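Local coordinates for protein putative glycosidase ph117-related (PDB 5A7V) that probably cleaves beta-mannosidic linkages, as a GH130-family beta-propeller enzyme, and binds mannose in its sugar pocket, at residues Val305-Gln310 / Asp326-Arg331; Leu270-Pro275 / Thr346-Gly351; Pro169-Ala174 / Pro187-Ala192. All coordinates share one frame; numbering follows the deposited sequence.

Interaction 1 (Val305-Gln310 / Asp326-Arg331); sequences VYAAGQ and DEPFFR. With MAN (alpha-D-mannopyranose), chain E.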
loop_
_atom_site.group_PDB
_atom_site.type_symbol
_atom_site.label_atom_id
_atom_site.label_comp_id
_atom_site.label_asym_id
_atom_site.label_seq_id
_atom_site.Cartn_x
_atom_site.Cartn_y
_atom_site.Cartn_z
ATOM N N VAL A 305 2.993 -0.287 -16.674
ATOM C CA VAL A 305 2.687 -1.282 -15.629
ATOM C C VAL A 305 3.193 -0.798 -14.268
ATOM O O VAL A 305 4.216 -0.134 -14.175
ATOM C CB VAL A 305 3.276 -2.666 -15.994
ATOM C CG1 VAL A 305 4.775 -2.728 -15.799
ATOM C CG2 VAL A 305 2.580 -3.815 -15.290
ATOM N N TYR A 306 2.475 -1.219 -13.213
ATOM C CA TYR A 306 2.990 -1.095 -11.821
ATOM C C TYR A 306 3.537 -2.446 -11.372
ATOM O O TYR A 306 2.809 -3.448 -11.340
ATOM C CB TYR A 306 1.928 -0.634 -10.838
ATOM C CG TYR A 306 1.519 0.790 -10.899
ATOM C CD1 TYR A 306 0.815 1.338 -11.985
ATOM C CD2 TYR A 306 1.779 1.648 -9.816
ATOM C CE1 TYR A 306 0.393 2.654 -11.987
ATOM C CE2 TYR A 306 1.356 2.952 -9.813
ATOM C CZ TYR A 306 0.629 3.454 -10.874
ATOM O OH TYR A 306 0.165 4.756 -10.873
ATOM N N ALA A 307 4.836 -2.461 -11.083
ATOM C CA ALA A 307 5.526 -3.630 -10.566
ATOM C C ALA A 307 6.338 -3.232 -9.307
ATOM O O ALA A 307 6.761 -2.082 -9.199
ATOM C CB ALA A 307 6.427 -4.248 -11.639
ATOM N N ALA A 308 6.540 -4.183 -8.388
ATOM C CA ALA A 308 6.995 -3.833 -7.027
ATOM C C ALA A 308 8.506 -3.941 -6.889
ATOM O O ALA A 308 9.128 -4.902 -7.362
ATOM C CB ALA A 308 6.296 -4.706 -6.009
ATOM N N GLY A 309 9.061 -2.974 -6.161
ATOM C CA GLY A 309 10.476 -2.911 -5.808
ATOM C C GLY A 309 10.745 -2.897 -4.307
ATOM O O GLY A 309 9.789 -2.916 -3.499
ATOM N N GLN A 310 12.031 -2.864 -3.964
ATOM C CA GLN A 310 12.418 -2.694 -2.545
ATOM C C GLN A 310 13.621 -1.783 -2.503
ATOM O O GLN A 310 14.532 -1.888 -3.335
ATOM C CB GLN A 310 12.742 -4.017 -1.855
ATOM C CG GLN A 310 11.598 -5.008 -1.910
ATOM C CD GLN A 310 11.902 -6.334 -1.222
ATOM O OE1 GLN A 310 12.475 -6.387 -0.119
ATOM N NE2 GLN A 310 11.503 -7.436 -1.838
ATOM N N ASP A 326 17.224 -3.664 -8.910
ATOM C CA ASP A 326 17.248 -3.185 -10.303
ATOM C C ASP A 326 16.070 -3.662 -11.139
ATOM O O ASP A 326 15.753 -3.043 -12.166
ATOM C CB ASP A 326 18.588 -3.551 -10.938
ATOM C CG ASP A 326 19.723 -2.632 -10.462
ATOM O OD1 ASP A 326 19.478 -1.427 -10.205
ATOM O OD2 ASP A 326 20.838 -3.145 -10.255
ATOM N N GLU A 327 15.462 -4.766 -10.718
ATOM C CA GLU A 327 14.340 -5.446 -11.388
ATOM C C GLU A 327 13.250 -5.605 -10.336
ATOM O O GLU A 327 13.558 -5.792 -9.155
ATOM C CB GLU A 327 14.742 -6.832 -11.900
ATOM C CG GLU A 327 15.990 -6.862 -12.799
ATOM C CD GLU A 327 15.827 -6.160 -14.064
ATOM O OE1 GLU A 327 14.692 -5.872 -14.458
ATOM O OE2 GLU A 327 16.879 -5.957 -14.736
ATOM N N PRO A 328 11.983 -5.583 -10.731
ATOM C CA PRO A 328 10.930 -5.773 -9.725
ATOM C C PRO A 328 10.965 -7.178 -9.191
ATOM O O PRO A 328 11.244 -8.118 -9.916
ATOM C CB PRO A 328 9.645 -5.482 -10.493
ATOM C CG PRO A 328 9.958 -5.843 -11.944
ATOM C CD PRO A 328 11.430 -5.502 -12.106
ATOM N N PHE A 329 10.624 -7.340 -7.905
ATOM C CA PHE A 329 10.578 -8.690 -7.287
ATOM C C PHE A 329 9.211 -9.378 -7.495
ATOM O O PHE A 329 9.094 -10.601 -7.331
ATOM C CB PHE A 329 10.929 -8.687 -5.774
ATOM C CG PHE A 329 9.871 -8.070 -4.863
ATOM C CD1 PHE A 329 9.736 -6.716 -4.726
ATOM C CD2 PHE A 329 8.979 -8.893 -4.206
ATOM C CE1 PHE A 329 8.746 -6.159 -3.917
ATOM C CE2 PHE A 329 8.000 -8.358 -3.389
ATOM C CZ PHE A 329 7.887 -7.007 -3.223
ATOM N N PHE A 330 8.209 -8.583 -7.860
ATOM C CA PHE A 330 6.809 -9.050 -7.969
ATOM C C PHE A 330 6.201 -8.159 -9.035
ATOM O O PHE A 330 6.312 -6.929 -8.993
ATOM C CB PHE A 330 6.121 -8.902 -6.603
ATOM C CG PHE A 330 4.850 -9.709 -6.430
ATOM C CD1 PHE A 330 4.909 -11.068 -6.250
ATOM C CD2 PHE A 330 3.607 -9.105 -6.444
ATOM C CE1 PHE A 330 3.748 -11.820 -6.095
ATOM C CE2 PHE A 330 2.455 -9.849 -6.291
ATOM C CZ PHE A 330 2.542 -11.208 -6.107
ATOM N N ARG A 331 5.548 -8.791 -10.017
ATOM C CA ARG A 331 5.006 -8.044 -11.161
ATOM C C ARG A 331 3.763 -8.754 -11.658
ATOM O O ARG A 331 3.528 -9.911 -11.295
ATOM C CB ARG A 331 6.046 -7.877 -12.280
ATOM C CG ARG A 331 6.439 -9.163 -12.972
ATOM C CD ARG A 331 7.537 -8.906 -13.979
ATOM N NE ARG A 331 8.041 -10.112 -14.617
ATOM C CZ ARG A 331 7.514 -10.653 -15.722
ATOM N NH1 ARG A 331 6.484 -10.101 -16.333
ATOM N NH2 ARG A 331 8.060 -11.758 -16.189
HETATM C C1 MAN E . -1.967 5.518 -8.064
HETATM C C2 MAN E . -2.072 4.621 -6.812
HETATM C C3 MAN E . -3.331 3.740 -6.701
HETATM C C4 MAN E . -3.678 3.088 -8.053
HETATM C C5 MAN E . -2.708 3.492 -9.179
HETATM C C6 MAN E . -3.157 2.969 -10.562
HETATM O O1 MAN E . -0.521 5.879 -8.406
HETATM O O2 MAN E . -2.017 5.519 -5.695
HETATM O O3 MAN E . -4.473 4.468 -6.291
HETATM O O4 MAN E . -3.698 1.694 -7.821
HETATM O O5 MAN E . -2.667 4.954 -9.195
HETATM O O6 MAN E . -4.418 3.558 -10.909
#
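A308 N donates to F330 O at 2.8 Å, with an N-H...O angle of 173°, and A308 also accepts: F329 N reaches A308 O at 2.9 Å. The second bond is more bent, 140° at the hydrogen. One strand residue thus holds two consecutive residues of the 326-331 loop through both its backbone polar groups. The F329 ring lies against the strand. Its CG occupies the crowded position between backbone N and carbonyl carbon (chi1 71°), which brings CE1 to 3.5 Å from A308 CB. Over the centre of one ring face stands the amide of Q310, with NE2 3.4 Å above the ring plane and the amide nearly upright on it; F39 O fixes this amide by accepting a hydrogen bond from NE2. F330 CB lies over the rim of the opposite face, and G309 O approaches the ring edge, 3.4 Å from CE1. A small apolar seat completes the contact: A307 CB touches P328 CB at 3.6 Å and R331 CB at 3.7 Å. Y306 points away from the loop and into the sugar pocket, where its OH lies 2.8 Å from mannose O1. The loop packs beside strand 306-314, whose antiparallel pairing with 283-291 and 320-324 is consistent with the meander of a beta-propeller blade.

Interaction 2 (Leu270-Pro275 / Thr346-Gly351); sequences LTECGP and TVFIEG. With MAN (alpha-D-mannopyranose), chain E.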
loop_
_atom_site.group_PDB
_atom_site.type_symbol
_atom_site.label_atom_id
_atom_site.label_comp_id
_atom_site.label_asym_id
_atom_site.label_seq_id
_atom_site.Cartn_x
_atom_site.Cartn_y
_atom_site.Cartn_z
ATOM N N LEU A 270 7.088 6.541 -11.542
ATOM C CA LEU A 270 6.686 6.749 -10.114
ATOM C C LEU A 270 7.500 5.780 -9.279
ATOM O O LEU A 270 7.866 4.671 -9.730
ATOM C CB LEU A 270 5.213 6.425 -9.900
ATOM C CG LEU A 270 4.194 7.215 -10.666
ATOM C CD1 LEU A 270 2.795 6.622 -10.425
ATOM C CD2 LEU A 270 4.213 8.688 -10.344
ATOM N N THR A 271 7.737 6.217 -8.032
ATOM C CA THR A 271 8.276 5.378 -6.929
ATOM C C THR A 271 7.336 5.593 -5.734
ATOM O O THR A 271 7.521 6.551 -4.958
ATOM C CB THR A 271 9.747 5.759 -6.532
ATOM O OG1 THR A 271 9.801 7.170 -6.289
ATOM C CG2 THR A 271 10.740 5.427 -7.645
ATOM N N GLU A 272 6.338 4.751 -5.616
ATOM C CA GLU A 272 5.198 5.024 -4.741
ATOM C C GLU A 272 5.205 4.032 -3.589
ATOM O O GLU A 272 5.215 2.823 -3.741
ATOM C CB GLU A 272 3.894 4.875 -5.520
ATOM C CG GLU A 272 2.646 5.079 -4.638
ATOM C CD GLU A 272 1.370 5.318 -5.389
ATOM O OE1 GLU A 272 1.336 4.997 -6.632
ATOM O OE2 GLU A 272 0.419 5.865 -4.798
ATOM N N CYS A 273 5.240 4.582 -2.372
ATOM C CA CYS A 273 5.356 3.758 -1.140
ATOM C C CYS A 273 4.305 2.673 -1.092
ATOM O O CYS A 273 3.171 2.897 -1.466
ATOM C CB CYS A 273 5.330 4.671 0.092
ATOM S SG CYS A 273 6.768 5.776 0.190
ATOM N N GLY A 274 4.684 1.487 -0.598
ATOM C CA GLY A 274 3.783 0.352 -0.504
ATOM C C GLY A 274 3.306 0.082 0.950
ATOM O O GLY A 274 2.773 1.017 1.586
ATOM N N PRO A 275 3.521 -1.117 1.457
ATOM C CA PRO A 275 3.106 -1.398 2.839
ATOM C C PRO A 275 4.001 -0.658 3.849
ATOM O O PRO A 275 4.964 0.002 3.484
ATOM C CB PRO A 275 3.306 -2.902 2.965
ATOM C CG PRO A 275 4.345 -3.241 1.952
ATOM C CD PRO A 275 4.201 -2.281 0.831
ATOM N N THR A 346 -1.459 -3.856 -12.674
ATOM C CA THR A 346 -0.731 -3.573 -11.412
ATOM C C THR A 346 -0.631 -4.831 -10.600
ATOM O O THR A 346 -1.574 -5.657 -10.613
ATOM C CB THR A 346 -1.414 -2.505 -10.497
ATOM O OG1 THR A 346 -2.519 -3.138 -9.836
ATOM C CG2 THR A 346 -1.854 -1.253 -11.207
ATOM N N VAL A 347 0.429 -4.899 -9.780
ATOM C CA VAL A 347 0.413 -5.626 -8.507
ATOM C C VAL A 347 0.759 -4.575 -7.453
ATOM O O VAL A 347 1.938 -4.325 -7.151
ATOM C CB VAL A 347 1.324 -6.867 -8.468
ATOM C CG1 VAL A 347 0.720 -7.974 -9.323
ATOM C CG2 VAL A 347 2.756 -6.580 -8.921
ATOM N N PHE A 348 -0.265 -3.889 -6.946
ATOM C CA PHE A 348 -0.053 -2.692 -6.120
ATOM C C PHE A 348 0.053 -3.121 -4.648
ATOM O O PHE A 348 -0.951 -3.398 -4.000
ATOM C CB PHE A 348 -1.179 -1.690 -6.330
ATOM C CG PHE A 348 -0.877 -0.329 -5.794
ATOM C CD1 PHE A 348 -0.082 0.577 -6.505
ATOM C CD2 PHE A 348 -1.326 0.038 -4.503
ATOM C CE1 PHE A 348 0.244 1.803 -5.986
ATOM C CE2 PHE A 348 -1.011 1.275 -4.009
ATOM C CZ PHE A 348 -0.245 2.162 -4.715
ATOM N N ILE A 349 1.295 -3.262 -4.177
ATOM C CA ILE A 349 1.543 -3.837 -2.875
ATOM C C ILE A 349 1.267 -2.843 -1.771
ATOM O O ILE A 349 1.652 -1.682 -1.848
ATOM C CB ILE A 349 2.942 -4.465 -2.807
ATOM C CG1 ILE A 349 4.074 -3.454 -3.001
ATOM C CG2 ILE A 349 3.066 -5.643 -3.766
ATOM C CD1 ILE A 349 5.410 -3.898 -2.437
ATOM N N GLU A 350 0.582 -3.342 -0.725
ATOM C CA GLU A 350 0.014 -2.406 0.228
ATOM C C GLU A 350 -0.184 -2.970 1.635
ATOM O O GLU A 350 -0.237 -2.146 2.582
ATOM C CB GLU A 350 -1.291 -1.883 -0.329
ATOM C CG GLU A 350 -1.876 -0.684 0.378
ATOM C CD GLU A 350 -3.020 -0.058 -0.390
ATOM O OE1 GLU A 350 -2.998 -0.016 -1.640
ATOM O OE2 GLU A 350 -3.992 0.487 0.218
ATOM N N GLY A 351 -0.314 -4.277 1.800
ATOM C CA GLY A 351 -0.463 -4.869 3.125
ATOM C C GLY A 351 0.507 -6.015 3.334
ATOM O O GLY A 351 0.799 -6.756 2.371
HETATM C C1 MAN E . -1.967 5.518 -8.064
HETATM C C2 MAN E . -2.072 4.621 -6.812
HETATM C C3 MAN E . -3.331 3.740 -6.701
HETATM C C4 MAN E . -3.678 3.088 -8.053
HETATM C C5 MAN E . -2.708 3.492 -9.179
HETATM C C6 MAN E . -3.157 2.969 -10.562
HETATM O O1 MAN E . -0.521 5.879 -8.406
HETATM O O2 MAN E . -2.017 5.519 -5.695
HETATM O O3 MAN E . -4.473 4.468 -6.291
HETATM O O4 MAN E . -3.698 1.694 -7.821
HETATM O O5 MAN E . -2.667 4.954 -9.195
HETATM O O6 MAN E . -4.418 3.558 -10.909
#
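The mannose-binding pocket is lined here by E272 and F348, which meet where strands 270-280 and 347-355 converge. E272 OE1 sits at the edge of the F348 ring, 3.4 Å from CE1, and the carboxylate plane is turned 80° from that of the ring. The E272 chain is extended, with CG anti to the backbone N (chi1 177°), and this carries both oxygens to the sugar: OE2 accepts a hydrogen bond from mannose O2 at 2.6 Å, while OE1 lies 2.7 Å from mannose O1. S204 OG also bonds to OE2, so a second-shell hydroxyl steadies the carboxylate. F348 offers a ring face to the mannose, its CZ 3.7 Å from C2, so one residue supplies polar contact and the other an apolar platform. Farther along, the backbones themselves close up. G274 CA comes to 3.2 Å from I349 O, P275 CD packs on I349 CD1 at 3.8 Å, and P275 CA makes a CA-H...O contact with E350 O (3.4 Å, 133° at the hydrogen). E350 and G351 together face Y362 in a classic beta bulge. Around this junction, E272 pairs through its backbone with N289 of strand 283-291, I349 leans on A308 of strand 306-314, and R148 of strand 143-151 bonds to the carbonyls of C273 and G274.

Interaction 3 (Pro169-Ala174 / Pro187-Ala192); sequences PRLAIA and PAFAKA. With SO4 (sulfate ion), chain I.
R170 meets P187 at the outer edge of a four-stranded antiparallel sheet, consistent with one blade of a beta-propeller. Its CB points toward the 187-192 segment, and CG leads on into a chain extended as far as NE. CD makes the apolar contact, passing P187 CG at 3.9 Å. Beyond it, NE donates to F198 O, and the guanidinium then takes a sulfate, probably from the crystallisation liquor, at its edge. NH1 binds sulfate O1 at 2.9 Å and NH2 binds O4 at 2.8 Å, two separate N-H groups gripping two oxygens of one anion. NH2 also bonds to N199 OD1, while H167 and N165 bind the same sulfate.

The backbones run antiparallel, A172 and P187 forming a non-hydrogen-bonded pair with their CA atoms 4.0 Å apart. From P187 itself the chain turns away in a type I beta turn ending at A190. A188 N nevertheless keeps hold of the strand, donating to L171 O at 2.8 Å with 165° at the hydrogen and a tilt of 18° from the carbonyl plane. That carbonyl oxygen has a second donor, a water that in turn accepts from F189 N at 3.0 Å. The water thereby links the strand to the first residue after the bonded one and satisfies an amide that has turned out of strand pairing.

Apolar groups fill in beside these polar links. A188 CB, directed toward the strand, touches I173 CG1, and F189, whose ring also meets W229, reaches back to L171. With CG anti to the backbone N (chi1 -176°), L171 swings CD2 to 4.1 Å from F189 CZ, approaching the ring obliquely.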
loop_
_atom_site.group_PDB
_atom_site.type_symbol
_atom_site.label_atom_id
_atom_site.label_comp_id
_atom_site.label_asym_id
_atom_site.label_seq_id
_atom_site.Cartn_x
_atom_site.Cartn_y
_atom_site.Cartn_z
ATOM N N PRO A 169 -6.106 15.021 -3.845
ATOM C CA PRO A 169 -5.944 13.853 -2.980
ATOM C C PRO A 169 -5.045 14.210 -1.818
ATOM O O PRO A 169 -3.998 14.819 -2.000
ATOM C CB PRO A 169 -5.260 12.814 -3.872
ATOM C CG PRO A 169 -4.583 13.597 -4.933
ATOM C CD PRO A 169 -5.206 14.958 -5.018
ATOM N N ARG A 170 -5.450 13.851 -0.585
ATOM C CA ARG A 170 -4.634 14.170 0.585
ATOM C C ARG A 170 -4.355 12.928 1.442
ATOM O O ARG A 170 -5.262 12.143 1.739
ATOM C CB ARG A 170 -5.312 15.223 1.467
ATOM C CG ARG A 170 -5.504 16.581 0.823
ATOM C CD ARG A 170 -6.228 17.549 1.759
ATOM N NE ARG A 170 -6.218 18.942 1.313
ATOM C CZ ARG A 170 -7.096 19.463 0.455
ATOM N NH1 ARG A 170 -8.066 18.716 -0.052
ATOM N NH2 ARG A 170 -7.027 20.741 0.136
ATOM N N LEU A 171 -3.103 12.791 1.856
ATOM C CA LEU A 171 -2.703 11.741 2.797
ATOM C C LEU A 171 -3.223 12.090 4.210
ATOM O O LEU A 171 -2.893 13.167 4.718
ATOM C CB LEU A 171 -1.178 11.632 2.839
ATOM C CG LEU A 171 -0.593 10.524 3.698
ATOM C CD1 LEU A 171 -1.095 9.152 3.333
ATOM C CD2 LEU A 171 0.937 10.557 3.682
ATOM N N ALA A 172 -4.027 11.197 4.749
ATOM C CA ALA A 172 -4.691 11.425 6.045
ATOM C C ALA A 172 -4.512 10.253 6.968
ATOM O O ALA A 172 -4.073 9.187 6.596
ATOM C CB ALA A 172 -6.165 11.729 5.829
ATOM N N ILE A 173 -4.867 10.473 8.256
ATOM C CA ILE A 173 -4.651 9.492 9.334
ATOM C C ILE A 173 -5.980 9.211 10.042
ATOM O O ILE A 173 -6.755 10.160 10.330
ATOM C CB ILE A 173 -3.611 9.977 10.380
ATOM C CG1 ILE A 173 -2.320 10.505 9.759
ATOM C CG2 ILE A 173 -3.352 8.888 11.397
ATOM C CD1 ILE A 173 -1.494 9.449 9.009
ATOM N N ALA A 174 -6.208 7.952 10.324
ATOM C CA ALA A 174 -7.318 7.551 11.233
ATOM C C ALA A 174 -6.769 6.519 12.197
ATOM O O ALA A 174 -5.817 5.807 11.912
ATOM C CB ALA A 174 -8.486 6.966 10.434
ATOM N N PRO A 187 -5.787 15.437 7.358
ATOM C CA PRO A 187 -4.515 15.363 6.625
ATOM C C PRO A 187 -3.297 15.240 7.532
ATOM O O PRO A 187 -3.148 15.993 8.529
ATOM C CB PRO A 187 -4.529 16.654 5.797
ATOM C CG PRO A 187 -5.989 16.952 5.585
ATOM C CD PRO A 187 -6.652 16.547 6.888
ATOM N N ALA A 188 -2.402 14.338 7.189
ATOM C CA ALA A 188 -1.160 14.132 7.927
ATOM C C ALA A 188 -0.330 15.391 8.013
ATOM O O ALA A 188 0.352 15.599 9.037
ATOM C CB ALA A 188 -0.346 13.043 7.237
ATOM N N PHE A 189 -0.395 16.230 6.981
ATOM C CA PHE A 189 0.466 17.415 6.888
ATOM C C PHE A 189 -0.327 18.716 7.071
ATOM O O PHE A 189 0.109 19.800 6.665
ATOM C CB PHE A 189 1.236 17.421 5.577
ATOM C CG PHE A 189 1.947 16.134 5.301
ATOM C CD1 PHE A 189 2.713 15.510 6.256
ATOM C CD2 PHE A 189 1.823 15.508 4.052
ATOM C CE1 PHE A 189 3.348 14.291 6.003
ATOM C CE2 PHE A 189 2.471 14.326 3.799
ATOM C CZ PHE A 189 3.253 13.714 4.750
ATOM N N ALA A 190 -1.493 18.625 7.734
ATOM C CA ALA A 190 -2.288 19.842 7.972
ATOM C C ALA A 190 -1.579 20.926 8.791
ATOM O O ALA A 190 -1.690 22.106 8.506
ATOM C CB ALA A 190 -3.592 19.494 8.673
ATOM N N LYS A 191 -0.893 20.491 9.837
ATOM C CA LYS A 191 -0.412 21.436 10.865
ATOM C C LYS A 191 1.018 21.955 10.623
ATOM O O LYS A 191 1.322 23.107 10.968
ATOM C CB LYS A 191 -0.448 20.708 12.217
ATOM C CG LYS A 191 -0.120 21.502 13.466
ATOM C CD LYS A 191 -0.409 20.688 14.737
ATOM C CE LYS A 191 0.777 19.869 15.235
ATOM N NZ LYS A 191 0.843 19.954 16.723
ATOM N N ALA A 192 1.895 21.084 10.112
ATOM C CA ALA A 192 3.319 21.412 10.051
ATOM C C ALA A 192 3.601 22.691 9.249
ATOM O O ALA A 192 2.909 23.019 8.293
ATOM C CB ALA A 192 4.085 20.234 9.425
HETATM S S SO4 I . -10.010 21.628 -1.774
HETATM O O1 SO4 I . -9.584 20.247 -2.042
HETATM O O2 SO4 I . -11.146 21.633 -0.807
HETATM O O3 SO4 I . -10.407 22.263 -3.064
HETATM O O4 SO4 I . -8.934 22.415 -1.123
HETATM O O HOH W 1 -1.589 15.666 4.343
#

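Along the chain, interaction 3 closes first; interaction 2 then spans 270 to 351, and interaction 1 falls wholly within that span. Interactions 1 and 2 have centres about 9 Å apart and touch: Y306 O lies 3.2 Å from V347 N, a probable hydrogen bond, and both reach the same mannose. Strands 270-280 and 306-314 belong to one sheet, with 283-291 between them, while 347-355 starts a separate three-stranded sheet. Interaction 3 joins strand 169-176 of a four-stranded sheet to the loop after strand 183-187, its centre about 19 Å from that of interaction 2 and 28 Å from that of interaction 1. Its P169 touches a second bound mannose, in a neighbouring site, so separate sheets contribute to the sugar-binding region.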